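PDB 5CGZ: 4-oxalmesaconate hydratase from Pseudomonas putida, which catalyses, as a zinc-dependent hydratase, the addition of water to the enol form of oxalomesaconate, the third step of gallate degradation. Local coordinates for residues A[52-55]-A[56-60]; A[156-159]-A[160-164]. All blocks are in the same frame, centred on the assembly; numbering follows the deposited sequence.

Contact 1 of 2, residues A[52-55]-A[56-60]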
# COMPACT_ATOMS: atom_id res chain seq x y z
N GLY A 52 42.03 -20.42 4.39
CA GLY A 52 42.57 -21.10 3.23
C GLY A 52 41.99 -22.49 3.02
O GLY A 52 41.59 -23.16 3.97
N GLU A 53 41.95 -22.91 1.76
CA GLU A 53 41.54 -24.27 1.40
C GLU A 53 40.14 -24.59 1.90
O GLU A 53 39.89 -25.69 2.41
CB GLU A 53 42.54 -25.28 1.97
CG GLU A 53 43.99 -25.02 1.59
CD GLU A 53 44.97 -25.75 2.49
OE1 GLU A 53 45.74 -25.06 3.20
OE2 GLU A 53 44.97 -27.00 2.50
N MET A 54 39.22 -23.64 1.77
CA MET A 54 37.86 -23.86 2.23
C MET A 54 37.04 -24.55 1.15
O MET A 54 37.29 -24.38 -0.04
CB MET A 54 37.22 -22.54 2.65
CG MET A 54 35.90 -22.68 3.38
SD MET A 54 35.96 -23.81 4.80
CE MET A 54 37.41 -23.20 5.66
N THR A 55 36.08 -25.36 1.57
CA THR A 55 35.17 -26.01 0.63
C THR A 55 33.74 -25.92 1.15
O THR A 55 33.52 -25.71 2.35
CB THR A 55 35.53 -27.49 0.42
OG1 THR A 55 35.27 -28.21 1.63
CG2 THR A 55 37.00 -27.62 0.04
N GLU A 56 32.76 -26.08 0.26
CA GLU A 56 31.37 -26.04 0.68
C GLU A 56 31.10 -27.14 1.70
O GLU A 56 30.38 -26.92 2.68
CB GLU A 56 30.43 -26.15 -0.52
CG GLU A 56 30.45 -24.88 -1.39
CD GLU A 56 29.32 -24.83 -2.42
OE1 GLU A 56 28.32 -25.56 -2.25
OE2 GLU A 56 29.44 -24.05 -3.39
N ALA A 57 31.71 -28.31 1.50
CA ALA A 57 31.52 -29.42 2.42
C ALA A 57 32.03 -29.06 3.80
O ALA A 57 31.39 -29.34 4.81
CB ALA A 57 32.21 -30.69 1.90
N LYS A 58 33.19 -28.41 3.85
CA LYS A 58 33.75 -27.99 5.12
C LYS A 58 32.87 -26.92 5.77
O LYS A 58 32.66 -26.94 6.99
CB LYS A 58 35.17 -27.46 4.96
CG LYS A 58 36.24 -28.51 4.63
CD LYS A 58 37.62 -27.90 4.85
CE LYS A 58 38.70 -28.52 3.99
NZ LYS A 58 39.98 -27.79 4.21
N VAL A 59 32.36 -25.99 4.97
CA VAL A 59 31.50 -24.94 5.52
C VAL A 59 30.23 -25.56 6.10
O VAL A 59 29.85 -25.25 7.23
CB VAL A 59 31.14 -23.88 4.46
CG1 VAL A 59 30.18 -22.85 5.06
CG2 VAL A 59 32.40 -23.20 3.97
N LYS A 60 29.61 -26.45 5.33
CA LYS A 60 28.39 -27.11 5.80
C LYS A 60 28.61 -27.84 7.13
O LYS A 60 27.74 -27.79 8.01
CB LYS A 60 27.87 -28.10 4.74
CG LYS A 60 27.36 -27.46 3.45
CD LYS A 60 26.80 -28.55 2.52
CE LYS A 60 26.48 -28.01 1.14
NZ LYS A 60 25.83 -29.06 0.32
O HOH W 1 40.85 -24.89 5.91

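Contact 2 of 2, residues A[156-159]-A[160-164]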
# COMPACT_ATOMS: atom_id res chain seq x y z
N ALA A 156 6.08 -14.27 10.25
CA ALA A 156 7.41 -13.92 9.76
C ALA A 156 8.18 -13.31 10.92
O ALA A 156 7.73 -12.32 11.51
CB ALA A 156 7.32 -12.95 8.59
N PHE A 157 9.33 -13.89 11.26
CA PHE A 157 10.18 -13.29 12.28
C PHE A 157 10.98 -12.14 11.65
O PHE A 157 10.88 -11.89 10.44
CB PHE A 157 11.10 -14.33 12.96
CG PHE A 157 11.74 -15.33 12.03
CD1 PHE A 157 12.40 -14.91 10.87
CD2 PHE A 157 11.73 -16.69 12.33
CE1 PHE A 157 13.01 -15.84 10.02
CE2 PHE A 157 12.33 -17.62 11.50
CZ PHE A 157 12.97 -17.20 10.34
N GLU A 158 11.74 -11.42 12.47
CA GLU A 158 12.29 -10.12 12.06
C GLU A 158 13.46 -10.23 11.08
O GLU A 158 14.46 -10.88 11.37
CB GLU A 158 12.73 -9.32 13.29
CG GLU A 158 13.27 -7.92 12.91
CD GLU A 158 13.33 -6.95 14.08
OE1 GLU A 158 12.75 -7.24 15.16
OE2 GLU A 158 13.96 -5.88 13.93
N PRO A 159 13.33 -9.58 9.91
CA PRO A 159 14.49 -9.56 9.00
C PRO A 159 15.52 -8.52 9.44
O PRO A 159 15.25 -7.68 10.31
CB PRO A 159 13.88 -9.20 7.64
CG PRO A 159 12.57 -8.57 7.94
CD PRO A 159 12.13 -8.98 9.32
N HIS A 160 16.71 -8.61 8.86
CA HIS A 160 17.82 -7.75 9.26
C HIS A 160 17.47 -6.28 9.07
O HIS A 160 17.79 -5.43 9.91
CB HIS A 160 19.08 -8.11 8.47
CG HIS A 160 20.33 -7.53 9.04
ND1 HIS A 160 20.84 -7.91 10.26
CD2 HIS A 160 21.19 -6.59 8.55
CE1 HIS A 160 21.96 -7.24 10.50
NE2 HIS A 160 22.19 -6.43 9.48
N GLN A 161 16.80 -5.98 7.96
CA GLN A 161 16.38 -4.60 7.66
C GLN A 161 14.86 -4.55 7.48
O GLN A 161 14.34 -4.61 6.35
CB GLN A 161 17.12 -4.09 6.43
CG GLN A 161 18.61 -3.97 6.71
CD GLN A 161 19.40 -3.34 5.58
OE1 GLN A 161 19.27 -2.15 5.29
NE2 GLN A 161 20.24 -4.15 4.95
N PRO A 162 14.14 -4.46 8.61
CA PRO A 162 12.69 -4.67 8.59
C PRO A 162 11.94 -3.69 7.68
O PRO A 162 11.10 -4.15 6.90
CB PRO A 162 12.28 -4.49 10.07
CG PRO A 162 13.45 -3.87 10.75
CD PRO A 162 14.67 -4.25 9.96
N GLU A 163 12.22 -2.40 7.76
CA GLU A 163 11.49 -1.44 6.92
C GLU A 163 11.75 -1.66 5.43
O GLU A 163 10.83 -1.53 4.63
CB GLU A 163 11.82 0.00 7.28
CG GLU A 163 11.43 0.41 8.69
CD GLU A 163 12.56 0.23 9.70
OE1 GLU A 163 13.59 -0.40 9.37
OE2 GLU A 163 12.41 0.73 10.83
N GLN A 164 12.99 -2.00 5.05
CA GLN A 164 13.29 -2.24 3.64
C GLN A 164 12.53 -3.47 3.16
O GLN A 164 12.23 -3.60 1.98
CB GLN A 164 14.80 -2.43 3.40
CG GLN A 164 15.71 -1.34 3.99
CD GLN A 164 15.28 0.06 3.59
OE1 GLN A 164 14.69 0.27 2.53
NE2 GLN A 164 15.59 1.04 4.45
O HOH W 2 16.40 -5.70 12.61

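Contact 1 of 2, residues A[52-55]-A[56-60]
Thr-55 takes up the N-cap of helix 56-74, its OG1 accepting from Lys-58 N at 3.0 Å with an N-H...O angle of 158°. The hydroxyl is turned in between the backbone N and the carbonyl carbon (chi1 68°), which swings it back over the first turn. The carbonyl of the same residue opens the helical ladder: Thr-55 O receives Val-59 N at 2.9 Å. Lys-58 then runs extended back along the incoming loop. Its CG passes 3.2 Å from Thr-55 OG1, and its NZ donates to Glu-53 O at 2.8 Å, tilted 19° from that carbonyl plane. This is a classical side-chain N-cap at the end of a surface loop joining helix 46-50 to helix 56-74. A valine in place of Thr-55 would probably leave Lys-58 N without the hydroxyl that accepts from it and fray the first turn. A water donates to Gly-52 O at 2.7 Å and accepts only a weak bond from Lys-58 NZ. On another side of the loop, Met-54 CG lies 3.6 Å from Val-59 CG2, the two side chains crossing at about a right angle next to Trp-49. Glu-56 OE2 has its partner elsewhere, in a salt bridge with Arg-42.

Contact 2 of 2, residues A[156-159]-A[160-164]
Glu-158 OE2 has two partners: a water 2.8 Å away from this oxygen can donate to it, and Arg-206 of helix 193-212 in the same chain forms a salt bridge with it. That water also lies 3.0 Å from His-160 O, to which it can donate, so it can bridge the carboxylate and the backbone two residues further on. With CG anti to the backbone N (chi1 -178°) and the chain extended beyond it, the carboxylate of Glu-158 reaches alongside the turn, and its OE2 comes within 3.8 Å of Pro-162 CG, the two side chains meeting at a slant. Here the chain leaves strand 154-157, the last of the five parallel strands in the Rossmann-like sheet, and turns through two prolines beyond its end, near the zinc site. Pro-159 O comes within 3.5 Å of Pro-162 CD, while Pro-159 CG lies 4.0 Å from Pro-162 CA. Neither proline has a backbone N-H to give. His-160 ND1 is hydrogen-bonded to the hydroxyl of Tyr-199, its ring stacks with that of Tyr-198, and the hydroxyl of Tyr-198 is a further partner of His-160 O. The turn also meets a second subunit: Asn-213 of that subunit bonds Gln-161 OE1, and Arg-206 of that subunit forms a salt bridge with Glu-163 OE2.

Contact 1 closes well before contact 2 opens along the chain, and the two do not touch: their centres are 29 Å apart and their nearest atoms about 18 Å. They share no helix or strand. Residues 52-60 span the loop and first turn of helix 56-74, on the surface and about 25 Å from the chain centre, whereas residues 156-164 run from the end of strand 154-157 of the central sheet into the loop after it, buried and about 12 Å from that centre. The zinc ion, held by His-10, Asp-13, Glu-44 and His-123, lies about 12 Å from the Val-59 side chain and about 9 Å from that of His-160. Contact 2 also lies at a subunit interface of the hexamer.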